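Local coordinates for enterotoxin type A (PDB 1DYQ), which acts as a superantigen, binding MHC class II molecules and T-cell receptors as an unprocessed toxin, and causes staphylococcal food poisoning, at residues 35-40 with 56-61; 67-72 with 99-104; 130-135 with 166-171; 159-164 with 195-200. The protein carries 3 engineered substitutions. All blocks are in the same frame, centred on the assembly; numbering follows the deposited sequence.

Contact 1: 35-40 with 56-61; sequences EKAKTE and KGFFTD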
loop_
_atom_site.group_PDB
_atom_site.type_symbol
_atom_site.label_atom_id
_atom_site.label_comp_id
_atom_site.label_asym_id
_atom_site.label_seq_id
_atom_site.Cartn_x
_atom_site.Cartn_y
_atom_site.Cartn_z
ATOM N N GLU A 35 -3.163 -9.059 -5.462
ATOM C CA GLU A 35 -4.223 -9.802 -4.773
ATOM C C GLU A 35 -4.310 -9.222 -3.354
ATOM O O GLU A 35 -3.251 -9.090 -2.696
ATOM C CB GLU A 35 -3.849 -11.298 -4.642
ATOM C CG GLU A 35 -3.668 -11.995 -5.994
ATOM C CD GLU A 35 -3.551 -13.518 -5.822
ATOM O OE1 GLU A 35 -2.589 -13.983 -5.216
ATOM O OE2 GLU A 35 -4.453 -14.213 -6.344
ATOM N N LYS A 36 -5.483 -8.758 -2.948
ATOM C CA LYS A 36 -5.605 -8.076 -1.674
ATOM C C LYS A 36 -6.497 -8.768 -0.654
ATOM O O LYS A 36 -7.519 -9.391 -1.017
ATOM C CB LYS A 36 -6.209 -6.651 -1.922
ATOM C CG LYS A 36 -5.201 -5.748 -2.638
ATOM C CD LYS A 36 -5.832 -4.354 -2.857
ATOM C CE LYS A 36 -6.966 -4.393 -3.847
ATOM N NZ LYS A 36 -6.595 -4.976 -5.163
ATOM N N ALA A 37 -6.063 -8.708 0.577
ATOM C CA ALA A 37 -6.895 -9.153 1.715
ATOM C C ALA A 37 -7.679 -7.906 2.164
ATOM O O ALA A 37 -7.065 -6.901 2.514
ATOM C CB ALA A 37 -6.019 -9.647 2.849
ATOM N N LYS A 38 -8.983 -7.992 2.083
ATOM C CA LYS A 38 -9.854 -6.857 2.449
ATOM C C LYS A 38 -11.056 -7.440 3.198
ATOM O O LYS A 38 -11.997 -7.906 2.543
ATOM C CB LYS A 38 -10.310 -6.145 1.183
ATOM C CG LYS A 38 -10.734 -4.701 1.374
ATOM C CD LYS A 38 -11.483 -4.194 0.143
ATOM C CE LYS A 38 -12.935 -3.905 0.488
ATOM N NZ LYS A 38 -13.023 -2.880 1.578
ATOM N N THR A 39 -10.940 -7.544 4.501
ATOM C CA THR A 39 -11.970 -8.216 5.312
ATOM C C THR A 39 -12.089 -7.513 6.648
ATOM O O THR A 39 -11.163 -6.828 7.097
ATOM C CB THR A 39 -11.619 -9.699 5.527
ATOM O OG1 THR A 39 -12.680 -10.374 6.228
ATOM C CG2 THR A 39 -10.350 -9.834 6.344
ATOM N N GLU A 40 -13.252 -7.616 7.296
ATOM C CA GLU A 40 -13.491 -6.926 8.538
ATOM C C GLU A 40 -13.700 -7.896 9.710
ATOM O O GLU A 40 -14.164 -9.015 9.469
ATOM C CB GLU A 40 -14.730 -6.020 8.449
ATOM C CG GLU A 40 -14.914 -5.366 7.085
ATOM C CD GLU A 40 -13.834 -4.348 6.798
ATOM O OE1 GLU A 40 -13.573 -3.497 7.668
ATOM O OE2 GLU A 40 -13.240 -4.414 5.692
ATOM N N LYS A 56 -4.749 -18.473 10.338
ATOM C CA LYS A 56 -4.853 -19.830 9.841
ATOM C C LYS A 56 -6.154 -20.096 9.111
ATOM O O LYS A 56 -7.206 -19.594 9.537
ATOM C CB LYS A 56 -4.751 -20.813 11.040
ATOM C CG LYS A 56 -3.320 -21.015 11.515
ATOM C CD LYS A 56 -3.314 -21.704 12.896
ATOM C CE LYS A 56 -1.952 -22.347 13.137
ATOM N NZ LYS A 56 -1.688 -22.577 14.579
ATOM N N GLY A 57 -6.078 -20.654 7.901
ATOM C CA GLY A 57 -7.299 -20.895 7.129
ATOM C C GLY A 57 -8.004 -19.643 6.688
ATOM O O GLY A 57 -9.208 -19.612 6.436
ATOM N N PHE A 58 -7.233 -18.544 6.522
ATOM C CA PHE A 58 -7.828 -17.293 6.048
ATOM C C PHE A 58 -8.433 -17.436 4.669
ATOM O O PHE A 58 -9.437 -16.750 4.343
ATOM C CB PHE A 58 -6.671 -16.255 6.022
ATOM C CG PHE A 58 -7.144 -14.894 5.562
ATOM C CD1 PHE A 58 -7.731 -14.035 6.466
ATOM C CD2 PHE A 58 -7.036 -14.523 4.237
ATOM C CE1 PHE A 58 -8.197 -12.792 6.066
ATOM C CE2 PHE A 58 -7.511 -13.274 3.828
ATOM C CZ PHE A 58 -8.100 -12.427 4.744
ATOM N N PHE A 59 -7.812 -18.218 3.796
ATOM C CA PHE A 59 -8.268 -18.376 2.424
ATOM C C PHE A 59 -9.072 -19.682 2.271
ATOM O O PHE A 59 -8.549 -20.740 2.615
ATOM C CB PHE A 59 -7.081 -18.436 1.467
ATOM C CG PHE A 59 -6.231 -17.196 1.460
ATOM C CD1 PHE A 59 -6.682 -16.078 0.777
ATOM C CD2 PHE A 59 -5.006 -17.157 2.081
ATOM C CE1 PHE A 59 -5.928 -14.909 0.768
ATOM C CE2 PHE A 59 -4.251 -15.990 2.094
ATOM C CZ PHE A 59 -4.711 -14.879 1.407
ATOM N N THR A 60 -10.265 -19.567 1.722
ATOM C CA THR A 60 -11.061 -20.801 1.518
ATOM C C THR A 60 -11.123 -21.175 0.061
ATOM O O THR A 60 -11.502 -22.316 -0.274
ATOM C CB THR A 60 -12.483 -20.632 2.080
ATOM O OG1 THR A 60 -13.106 -19.498 1.471
ATOM C CG2 THR A 60 -12.443 -20.448 3.588
ATOM N N ASP A 61 -10.800 -20.258 -0.847
ATOM C CA ASP A 61 -10.929 -20.569 -2.276
ATOM C C ASP A 61 -9.788 -20.049 -3.104
ATOM O O ASP A 61 -9.929 -19.769 -4.291
#

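Contact 2: 67-72 with 99-104; sequences DLLVRF and GGTPNK. Engineered in segment 67-72: Arg71 (natural residue Asp).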
loop_
_atom_site.group_PDB
_atom_site.type_symbol
_atom_site.label_atom_id
_atom_site.label_comp_id
_atom_site.label_asym_id
_atom_site.label_seq_id
_atom_site.Cartn_x
_atom_site.Cartn_y
_atom_site.Cartn_z
ATOM N N ASP A 67 -3.250 -20.026 4.376
ATOM C CA ASP A 67 -3.025 -19.142 5.507
ATOM C C ASP A 67 -2.483 -17.768 5.054
ATOM O O ASP A 67 -1.823 -17.688 4.033
ATOM C CB ASP A 67 -1.969 -19.757 6.441
ATOM C CG ASP A 67 -2.380 -21.092 7.031
ATOM O OD1 ASP A 67 -3.563 -21.463 6.983
ATOM O OD2 ASP A 67 -1.478 -21.785 7.570
ATOM N N LEU A 68 -2.777 -16.769 5.875
ATOM C CA LEU A 68 -2.224 -15.422 5.653
ATOM C C LEU A 68 -1.355 -15.008 6.829
ATOM O O LEU A 68 -1.817 -15.012 7.996
ATOM C CB LEU A 68 -3.390 -14.415 5.508
ATOM C CG LEU A 68 -2.945 -12.931 5.417
ATOM C CD1 LEU A 68 -2.225 -12.688 4.095
ATOM C CD2 LEU A 68 -4.188 -12.022 5.496
ATOM N N LEU A 69 -0.107 -14.685 6.590
ATOM C CA LEU A 69 0.823 -14.233 7.570
ATOM C C LEU A 69 1.042 -12.716 7.472
ATOM O O LEU A 69 1.492 -12.302 6.388
ATOM C CB LEU A 69 2.174 -14.955 7.433
ATOM C CG LEU A 69 3.206 -14.599 8.476
ATOM C CD1 LEU A 69 2.773 -15.047 9.876
ATOM C CD2 LEU A 69 4.585 -15.152 8.149
ATOM N N VAL A 70 0.726 -11.982 8.492
ATOM C CA VAL A 70 0.948 -10.516 8.477
ATOM C C VAL A 70 2.247 -10.228 9.158
ATOM O O VAL A 70 2.501 -10.692 10.304
ATOM C CB VAL A 70 -0.205 -9.761 9.135
ATOM C CG1 VAL A 70 0.054 -8.245 9.045
ATOM C CG2 VAL A 70 -1.529 -10.111 8.488
ATOM N N ARG A 71 3.146 -9.474 8.544
ATOM C CA ARG A 71 4.460 -9.171 9.022
ATOM C C ARG A 71 4.592 -7.696 9.468
ATOM O O ARG A 71 4.041 -6.845 8.741
ATOM C CB ARG A 71 5.534 -9.428 7.943
ATOM C CG ARG A 71 5.509 -10.837 7.372
ATOM C CD ARG A 71 6.603 -11.054 6.294
ATOM N NE ARG A 71 7.917 -10.837 6.856
ATOM C CZ ARG A 71 9.061 -10.737 6.198
ATOM N NH1 ARG A 71 9.109 -10.846 4.889
ATOM N NH2 ARG A 71 10.189 -10.493 6.893
ATOM N N PHE A 72 5.131 -7.483 10.617
ATOM C CA PHE A 72 5.307 -6.119 11.155
ATOM C C PHE A 72 6.777 -5.855 11.460
ATOM O O PHE A 72 7.588 -6.747 11.678
ATOM C CB PHE A 72 4.477 -5.985 12.438
ATOM C CG PHE A 72 3.031 -6.261 12.305
ATOM C CD1 PHE A 72 2.127 -5.290 11.847
ATOM C CD2 PHE A 72 2.507 -7.520 12.578
ATOM C CE1 PHE A 72 0.783 -5.560 11.738
ATOM C CE2 PHE A 72 1.165 -7.797 12.467
ATOM C CZ PHE A 72 0.282 -6.806 12.068
ATOM N N GLY A 99 12.323 -16.607 4.255
ATOM C CA GLY A 99 12.624 -18.032 4.109
ATOM C C GLY A 99 12.076 -18.854 5.264
ATOM O O GLY A 99 12.130 -18.498 6.433
ATOM N N GLY A 100 11.569 -20.049 4.925
ATOM C CA GLY A 100 11.037 -20.956 5.913
ATOM C C GLY A 100 9.618 -20.694 6.329
ATOM O O GLY A 100 9.085 -21.305 7.264
ATOM N N THR A 101 8.913 -19.794 5.617
ATOM C CA THR A 101 7.457 -19.639 5.912
ATOM C C THR A 101 6.797 -20.889 5.336
ATOM O O THR A 101 7.195 -21.356 4.269
ATOM C CB THR A 101 6.935 -18.365 5.211
ATOM O OG1 THR A 101 7.663 -17.242 5.773
ATOM C CG2 THR A 101 5.467 -18.122 5.475
ATOM N N PRO A 102 5.773 -21.393 5.998
ATOM C CA PRO A 102 5.145 -22.634 5.558
ATOM C C PRO A 102 4.596 -22.560 4.164
ATOM O O PRO A 102 4.183 -21.523 3.632
ATOM C CB PRO A 102 4.136 -22.945 6.624
ATOM C CG PRO A 102 4.669 -22.264 7.860
ATOM C CD PRO A 102 5.272 -20.963 7.312
ATOM N N ASN A 103 4.750 -23.697 3.461
ATOM C CA ASN A 103 4.155 -23.893 2.143
ATOM C C ASN A 103 2.678 -23.388 2.230
ATOM O O ASN A 103 2.029 -23.739 3.234
ATOM C CB ASN A 103 3.945 -25.447 1.985
ATOM C CG ASN A 103 5.085 -26.150 1.333
ATOM O OD1 ASN A 103 5.322 -26.006 0.124
ATOM N ND2 ASN A 103 5.816 -26.966 2.086
ATOM N N LYS A 104 2.135 -22.826 1.232
ATOM C CA LYS A 104 0.765 -22.393 1.062
ATOM C C LYS A 104 0.411 -21.295 2.053
ATOM O O LYS A 104 -0.751 -21.032 2.392
ATOM C CB LYS A 104 -0.201 -23.571 1.122
ATOM C CG LYS A 104 0.066 -24.708 0.115
ATOM C CD LYS A 104 -1.023 -25.797 0.316
ATOM C CE LYS A 104 -2.134 -25.603 -0.732
ATOM N NZ LYS A 104 -1.500 -25.591 -2.106
#

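Contact 3: 130-135 with 166-171; sequences LWLDGK and EKYNLY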
loop_
_atom_site.group_PDB
_atom_site.type_symbol
_atom_site.label_atom_id
_atom_site.label_comp_id
_atom_site.label_asym_id
_atom_site.label_seq_id
_atom_site.Cartn_x
_atom_site.Cartn_y
_atom_site.Cartn_z
ATOM N N LEU A 130 -3.887 16.597 -7.986
ATOM C CA LEU A 130 -2.886 16.006 -8.867
ATOM C C LEU A 130 -2.361 17.064 -9.857
ATOM O O LEU A 130 -3.165 17.706 -10.533
ATOM C CB LEU A 130 -3.443 14.812 -9.626
ATOM C CG LEU A 130 -2.436 13.997 -10.446
ATOM C CD1 LEU A 130 -2.867 12.534 -10.480
ATOM C CD2 LEU A 130 -2.389 14.496 -11.905
ATOM N N TRP A 131 -1.067 17.159 -9.943
ATOM C CA TRP A 131 -0.419 18.033 -10.935
ATOM C C TRP A 131 0.402 17.161 -11.893
ATOM O O TRP A 131 1.094 16.244 -11.435
ATOM C CB TRP A 131 0.463 19.058 -10.262
ATOM C CG TRP A 131 -0.261 20.109 -9.472
ATOM C CD1 TRP A 131 -0.703 21.310 -9.940
ATOM C CD2 TRP A 131 -0.584 20.076 -8.077
ATOM N NE1 TRP A 131 -1.294 22.028 -8.928
ATOM C CE2 TRP A 131 -1.216 21.299 -7.758
ATOM C CE3 TRP A 131 -0.384 19.152 -7.045
ATOM C CZ2 TRP A 131 -1.678 21.593 -6.495
ATOM C CZ3 TRP A 131 -0.843 19.446 -5.780
ATOM C CH2 TRP A 131 -1.486 20.674 -5.501
ATOM N N LEU A 132 0.300 17.448 -13.179
ATOM C CA LEU A 132 1.138 16.774 -14.187
ATOM C C LEU A 132 1.983 17.842 -14.909
ATOM O O LEU A 132 1.391 18.728 -15.550
ATOM C CB LEU A 132 0.286 16.029 -15.168
ATOM C CG LEU A 132 0.960 15.471 -16.440
ATOM C CD1 LEU A 132 1.923 14.348 -16.046
ATOM C CD2 LEU A 132 -0.117 14.961 -17.382
ATOM N N ASP A 133 3.269 17.835 -14.693
ATOM C CA ASP A 133 4.154 18.892 -15.224
ATOM C C ASP A 133 3.640 20.256 -14.795
ATOM O O ASP A 133 3.604 21.218 -15.569
ATOM C CB ASP A 133 4.282 18.793 -16.732
ATOM C CG ASP A 133 5.000 17.520 -17.188
ATOM O OD1 ASP A 133 6.047 17.195 -16.607
ATOM O OD2 ASP A 133 4.490 16.888 -18.133
ATOM N N GLY A 134 3.209 20.356 -13.531
ATOM C CA GLY A 134 2.723 21.563 -12.950
ATOM C C GLY A 134 1.289 21.917 -13.212
ATOM O O GLY A 134 0.796 22.906 -12.588
ATOM N N LYS A 135 0.586 21.269 -14.105
ATOM C CA LYS A 135 -0.808 21.633 -14.409
ATOM C C LYS A 135 -1.761 20.729 -13.648
ATOM O O LYS A 135 -1.643 19.499 -13.757
ATOM C CB LYS A 135 -1.058 21.564 -15.907
ATOM C CG LYS A 135 -2.487 21.400 -16.348
ATOM C CD LYS A 135 -3.400 22.490 -15.820
ATOM C CE LYS A 135 -4.829 22.297 -16.335
ATOM N NZ LYS A 135 -4.955 22.815 -17.730
ATOM N N GLU A 166 -3.839 3.117 -14.273
ATOM C CA GLU A 166 -4.951 3.112 -15.183
ATOM C C GLU A 166 -5.008 4.393 -16.031
ATOM O O GLU A 166 -5.213 4.305 -17.242
ATOM C CB GLU A 166 -6.286 2.999 -14.414
ATOM C CG GLU A 166 -7.459 2.764 -15.384
ATOM C CD GLU A 166 -7.267 1.430 -16.105
ATOM O OE1 GLU A 166 -7.300 0.395 -15.415
ATOM O OE2 GLU A 166 -7.031 1.440 -17.328
ATOM N N LYS A 167 -4.810 5.519 -15.376
ATOM C CA LYS A 167 -4.962 6.815 -16.071
ATOM C C LYS A 167 -3.701 7.252 -16.749
ATOM O O LYS A 167 -3.788 7.785 -17.902
ATOM C CB LYS A 167 -5.468 7.857 -15.073
ATOM C CG LYS A 167 -5.568 9.275 -15.629
ATOM C CD LYS A 167 -6.782 9.406 -16.536
ATOM C CE LYS A 167 -7.069 10.880 -16.834
ATOM N NZ LYS A 167 -8.432 11.018 -17.446
ATOM N N TYR A 168 -2.538 7.118 -16.161
ATOM C CA TYR A 168 -1.286 7.586 -16.694
ATOM C C TYR A 168 -0.303 6.505 -17.093
ATOM O O TYR A 168 0.802 6.843 -17.571
ATOM C CB TYR A 168 -0.583 8.522 -15.672
ATOM C CG TYR A 168 -1.446 9.712 -15.316
ATOM C CD1 TYR A 168 -1.469 10.814 -16.171
ATOM C CD2 TYR A 168 -2.292 9.710 -14.215
ATOM C CE1 TYR A 168 -2.285 11.900 -15.885
ATOM C CE2 TYR A 168 -3.115 10.779 -13.939
ATOM C CZ TYR A 168 -3.102 11.875 -14.789
ATOM O OH TYR A 168 -3.927 12.943 -14.518
ATOM N N ASN A 169 -0.653 5.226 -16.987
ATOM C CA ASN A 169 0.295 4.149 -17.328
ATOM C C ASN A 169 1.595 4.300 -16.581
ATOM O O ASN A 169 2.704 4.068 -17.055
ATOM C CB ASN A 169 0.567 4.127 -18.851
ATOM C CG ASN A 169 -0.692 3.957 -19.648
ATOM O OD1 ASN A 169 -1.567 3.169 -19.338
ATOM N ND2 ASN A 169 -0.797 4.728 -20.751
ATOM N N LEU A 170 1.514 4.563 -15.262
ATOM C CA LEU A 170 2.651 4.910 -14.452
ATOM C C LEU A 170 3.836 3.976 -14.520
ATOM O O LEU A 170 5.005 4.356 -14.611
ATOM C CB LEU A 170 2.170 5.041 -12.978
ATOM C CG LEU A 170 3.213 5.451 -11.979
ATOM C CD1 LEU A 170 3.705 6.893 -12.187
ATOM C CD2 LEU A 170 2.665 5.313 -10.549
ATOM N N TYR A 171 3.529 2.657 -14.434
ATOM C CA TYR A 171 4.591 1.663 -14.418
ATOM C C TYR A 171 4.698 0.889 -15.698
ATOM O O TYR A 171 5.299 -0.193 -15.746
ATOM C CB TYR A 171 4.470 0.785 -13.171
ATOM C CG TYR A 171 4.617 1.518 -11.856
ATOM C CD1 TYR A 171 5.720 2.312 -11.579
ATOM C CD2 TYR A 171 3.615 1.417 -10.891
ATOM C CE1 TYR A 171 5.847 2.982 -10.364
ATOM C CE2 TYR A 171 3.749 2.066 -9.667
ATOM C CZ TYR A 171 4.854 2.840 -9.420
ATOM O OH TYR A 171 4.979 3.499 -8.219
#

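Contact 4: 159-164 with 195-200; sequences QARRYL and VNYDLF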
loop_
_atom_site.group_PDB
_atom_site.type_symbol
_atom_site.label_atom_id
_atom_site.label_comp_id
_atom_site.label_asym_id
_atom_site.label_seq_id
_atom_site.Cartn_x
_atom_site.Cartn_y
_atom_site.Cartn_z
ATOM N N GLN A 159 -4.842 2.271 -3.517
ATOM C CA GLN A 159 -5.922 2.812 -4.332
ATOM C C GLN A 159 -5.380 3.928 -5.240
ATOM O O GLN A 159 -5.740 3.905 -6.432
ATOM C CB GLN A 159 -7.071 3.347 -3.507
ATOM C CG GLN A 159 -7.854 2.288 -2.723
ATOM C CD GLN A 159 -8.905 3.012 -1.850
ATOM O OE1 GLN A 159 -9.899 3.473 -2.395
ATOM N NE2 GLN A 159 -8.649 3.031 -0.569
ATOM N N ALA A 160 -4.531 4.765 -4.698
ATOM C CA ALA A 160 -4.017 5.892 -5.528
ATOM C C ALA A 160 -3.167 5.410 -6.670
ATOM O O ALA A 160 -3.386 5.793 -7.831
ATOM C CB ALA A 160 -3.250 6.876 -4.655
ATOM N N ARG A 161 -2.238 4.460 -6.398
ATOM C CA ARG A 161 -1.382 3.993 -7.483
ATOM C C ARG A 161 -2.091 3.147 -8.486
ATOM O O ARG A 161 -1.707 3.153 -9.671
ATOM C CB ARG A 161 -0.139 3.277 -6.908
ATOM C CG ARG A 161 0.658 4.157 -5.964
ATOM C CD ARG A 161 2.116 3.693 -5.915
ATOM N NE ARG A 161 2.740 4.053 -4.683
ATOM C CZ ARG A 161 4.023 3.912 -4.353
ATOM N NH1 ARG A 161 4.902 3.482 -5.247
ATOM N NH2 ARG A 161 4.425 4.194 -3.120
ATOM N N ARG A 162 -3.192 2.460 -8.147
ATOM C CA ARG A 162 -3.953 1.705 -9.119
ATOM C C ARG A 162 -4.564 2.677 -10.166
ATOM O O ARG A 162 -4.422 2.444 -11.345
ATOM C CB ARG A 162 -5.089 0.895 -8.503
ATOM C CG ARG A 162 -5.910 0.123 -9.532
ATOM C CD ARG A 162 -6.932 -0.800 -8.832
ATOM N NE ARG A 162 -6.195 -1.928 -8.263
ATOM C CZ ARG A 162 -5.727 -2.956 -8.940
ATOM N NH1 ARG A 162 -5.928 -3.092 -10.231
ATOM N NH2 ARG A 162 -4.982 -3.864 -8.288
ATOM N N TYR A 163 -5.022 3.814 -9.631
ATOM C CA TYR A 163 -5.554 4.864 -10.545
ATOM C C TYR A 163 -4.426 5.455 -11.366
ATOM O O TYR A 163 -4.645 5.684 -12.593
ATOM C CB TYR A 163 -6.234 5.943 -9.690
ATOM C CG TYR A 163 -6.620 7.177 -10.522
ATOM C CD1 TYR A 163 -7.706 7.143 -11.358
ATOM C CD2 TYR A 163 -5.827 8.308 -10.429
ATOM C CE1 TYR A 163 -8.039 8.272 -12.118
ATOM C CE2 TYR A 163 -6.145 9.431 -11.215
ATOM C CZ TYR A 163 -7.242 9.384 -12.022
ATOM O OH TYR A 163 -7.577 10.514 -12.768
ATOM N N LEU A 164 -3.255 5.683 -10.816
ATOM C CA LEU A 164 -2.147 6.242 -11.602
ATOM C C LEU A 164 -1.769 5.303 -12.726
ATOM O O LEU A 164 -1.399 5.743 -13.814
ATOM C CB LEU A 164 -0.958 6.614 -10.759
ATOM C CG LEU A 164 -1.195 7.654 -9.650
ATOM C CD1 LEU A 164 0.057 7.916 -8.855
ATOM C CD2 LEU A 164 -1.745 8.957 -10.284
ATOM N N VAL A 195 3.163 11.714 5.383
ATOM C CA VAL A 195 3.939 10.645 4.764
ATOM C C VAL A 195 4.070 10.938 3.269
ATOM O O VAL A 195 3.110 11.345 2.620
ATOM C CB VAL A 195 3.217 9.284 4.925
ATOM C CG1 VAL A 195 3.984 8.204 4.200
ATOM C CG2 VAL A 195 3.110 8.974 6.428
ATOM N N ASN A 196 5.310 10.804 2.772
ATOM C CA ASN A 196 5.438 10.956 1.303
ATOM C C ASN A 196 6.311 9.842 0.759
ATOM O O ASN A 196 7.272 9.422 1.383
ATOM C CB ASN A 196 5.782 12.303 0.841
ATOM C CG ASN A 196 6.661 13.096 1.778
ATOM O OD1 ASN A 196 6.135 13.935 2.532
ATOM N ND2 ASN A 196 7.931 12.797 1.728
ATOM N N TYR A 197 5.952 9.422 -0.447
ATOM C CA TYR A 197 6.707 8.363 -1.096
ATOM C C TYR A 197 7.101 8.805 -2.517
ATOM O O TYR A 197 6.248 9.342 -3.232
ATOM C CB TYR A 197 5.868 7.091 -1.266
ATOM C CG TYR A 197 5.493 6.391 0.017
ATOM C CD1 TYR A 197 6.411 6.154 1.014
ATOM C CD2 TYR A 197 4.203 5.889 0.172
ATOM C CE1 TYR A 197 6.037 5.524 2.195
ATOM C CE2 TYR A 197 3.822 5.230 1.321
ATOM C CZ TYR A 197 4.756 5.027 2.316
ATOM O OH TYR A 197 4.393 4.392 3.481
ATOM N N ASP A 198 8.311 8.483 -2.865
ATOM C CA ASP A 198 8.754 8.663 -4.285
ATOM C C ASP A 198 8.201 7.493 -5.065
ATOM O O ASP A 198 8.429 6.321 -4.740
ATOM C CB ASP A 198 10.273 8.744 -4.273
ATOM C CG ASP A 198 10.889 8.828 -5.663
ATOM O OD1 ASP A 198 10.186 8.557 -6.621
ATOM O OD2 ASP A 198 12.089 9.194 -5.719
ATOM N N LEU A 199 7.410 7.771 -6.115
ATOM C CA LEU A 199 6.749 6.713 -6.862
ATOM C C LEU A 199 7.748 5.837 -7.602
ATOM O O LEU A 199 7.338 4.732 -7.993
ATOM C CB LEU A 199 5.710 7.306 -7.826
ATOM C CG LEU A 199 4.547 8.039 -7.155
ATOM C CD1 LEU A 199 3.678 8.743 -8.225
ATOM C CD2 LEU A 199 3.656 7.060 -6.394
ATOM N N PHE A 200 8.955 6.296 -7.824
ATOM C CA PHE A 200 10.016 5.523 -8.459
ATOM C C PHE A 200 11.211 5.335 -7.551
ATOM O O PHE A 200 12.329 5.038 -7.999
ATOM C CB PHE A 200 10.464 6.217 -9.766
ATOM C CG PHE A 200 9.378 6.281 -10.786
ATOM C CD1 PHE A 200 9.035 5.155 -11.533
ATOM C CD2 PHE A 200 8.610 7.427 -10.980
ATOM C CE1 PHE A 200 8.055 5.189 -12.480
ATOM C CE2 PHE A 200 7.619 7.472 -11.934
ATOM C CZ PHE A 200 7.327 6.350 -12.694
HETATM O O HOH W 1 7.568 4.464 -2.803
#

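Contact 1: 35-40 with 56-61
The ring of Phe58 meets Thr39 edge-on: methyl CG2 of Thr39 lies near the ring plane, 3.7 Å from Phe58 CE1 and almost as close to CZ. Ala37 approaches the same ring obliquely, its CB 4.0 Å from Phe58 CZ. A second aromatic contact lies within 56-61, where CD2 of Phe58 stands over the centre of one face of the Phe59 ring, 3.5 Å above its plane. Phe58 reaches across because its CG is anti to the backbone N (chi1 -179°), which carries the ring across the gap to strand 36-39. That strand is an outermost strand of the five-stranded sheet of the OB-fold domain, bound through Ala37 and Thr39 to strand 86-91, while 56-61 belongs to the loop joining strands 52-55 and 67-71. Leu88 and Leu68 add further apolar contacts to Phe58, and Leu68 also touches Ala37. On Thr39 the hydroxyl OG1 takes the position anti to the backbone N (chi1 -175°), and the methyl is the branch that faces Phe58.

Contact 2: 67-72 with 99-104
Leu69 and Thr101 touch through single methyl groups. From CB, which points toward 99-104, the Leu69 side chain continues to CG, placed anti to the backbone N (chi1 -177°), and there it forks; the CD2 branch ends 4.1 Å from CG2 of Thr101. The same side chain also packs on Thr52 and Leu54 of strand 52-55 and on Thr105 and Cys107 of strand 105-114. Leu69 and Thr101 cross at a slant. The Thr101 hydroxyl OG1 hydrogen-bonds the carbonyl O of Ala98 in its own loop. Closer to the start of the strand, Asp67 N donates a weak but nearly straight hydrogen bond to Lys104 O, 3.3 Å long with an angle of 175° at the hydrogen. Lys104 directly precedes strand 105-114, which runs parallel to 67-71 in the OB-fold sheet; Asp67 and Leu69 both make backbone hydrogen bonds with Ala106. With one weak backbone bond and one methyl pair, the 99-104 loop is held to this strand lightly, while the Thr101 hydroxyl and the Asp67 carboxylate are spent on Ala98 and Gly57.

Contact 3: 130-135 with 166-171
In the beta-grasp domain the end of helix 153-168 packs against the sheet, and here its last turn meets the end of strand 119-132 through Tyr168, Leu130 and Leu132. The two leucines, two residues apart on the strand, both direct their side chains at the tyrosine. Leu130 comes head-on to it: its CD2 methyl is 3.4 Å from Tyr168 OH, and its CD1 methyl lies 3.9 Å from CE2. Leu132 runs alongside in the reverse sense, bringing CD2 to 4.0 Å from CE1 at an oblique angle to the ring. Tyr168 CG is anti to its carbonyl carbon (chi1 -58°), which carries the ring out to the strand. CG of Lys167 covers part of one ring face, 3.3 Å above the plane. Just beyond Leu132 the strand reverses in a type I' turn to Lys135, leading into strand 135-137. From that strand Asn137 OD1 hydrogen-bonds Tyr168 OH. The tyrosine therefore combines an apolar ring contact with a polar tie at its tip, its hydroxyl satisfied by the amide oxygen although a leucine methyl lies against it.

Contact 4: 159-164 with 195-200
Helix segment 159-164 and the strand end 195-200 come closest at Arg161 and Leu199, whose CA atoms are 8.6 Å apart, so side chains and one water make the link. Arg161 stretches out with its chain extended from CG to NE, sliding past Leu199 in the opposite direction. The leucine CD2 methyl lies over one face of the guanidinium, 3.5 Å above the plane and offset toward its rim, with NE its nearest atom at 3.6 Å. At the guanidinium edge, near its plane, sits CD2 of Tyr197, 3.7 Å from NH2; the two flat groups are inclined at 49°. The arrangement places a buried charge between the helix and the sheet that it crosses in the beta-grasp fold, where strand 195-198 pairs with 182-188. The charge has polar company: NH2 forms a salt bridge with Asp157 of the same helix, and NH1 is hydrogen-bonded to Tyr171 OH. A bridging water accepts from Arg161 NH2 at 3.2 Å and donates to Asp198 O at 2.8 Å. One turn along the helix, Leu164 CD1 meets Leu199 CD1 at 3.8 Å, the side chains crossing at about a right angle. At the end of the strand Asp198 opens an Asx turn, in which Phe200 N donates to its OD1 at 2.8 Å, reaching the oxygen from above the carboxylate plane.

Overall arrangement
Contacts 1 and 2 adjoin in the five-stranded sheet of the OB-fold domain; contacts 3 and 4 both set helix 153-168 against the beta-grasp sheet and meet where Tyr171 OH hydrogen-bonds Leu199 O. Contact 4 is the buried one, its centre about 8 Å from the centre of the chain, and its link runs through a buried guanidinium and a bridging water. The other three, whose centres lie about 17 to 18 Å from the chain centre, are partly buried and rely mainly on apolar side chains. Contacts 1 and 3 lie on opposite sides of that centre. Contacts 1 and 4, in different domains, approach where Lys36 and Arg162 bring like charges close.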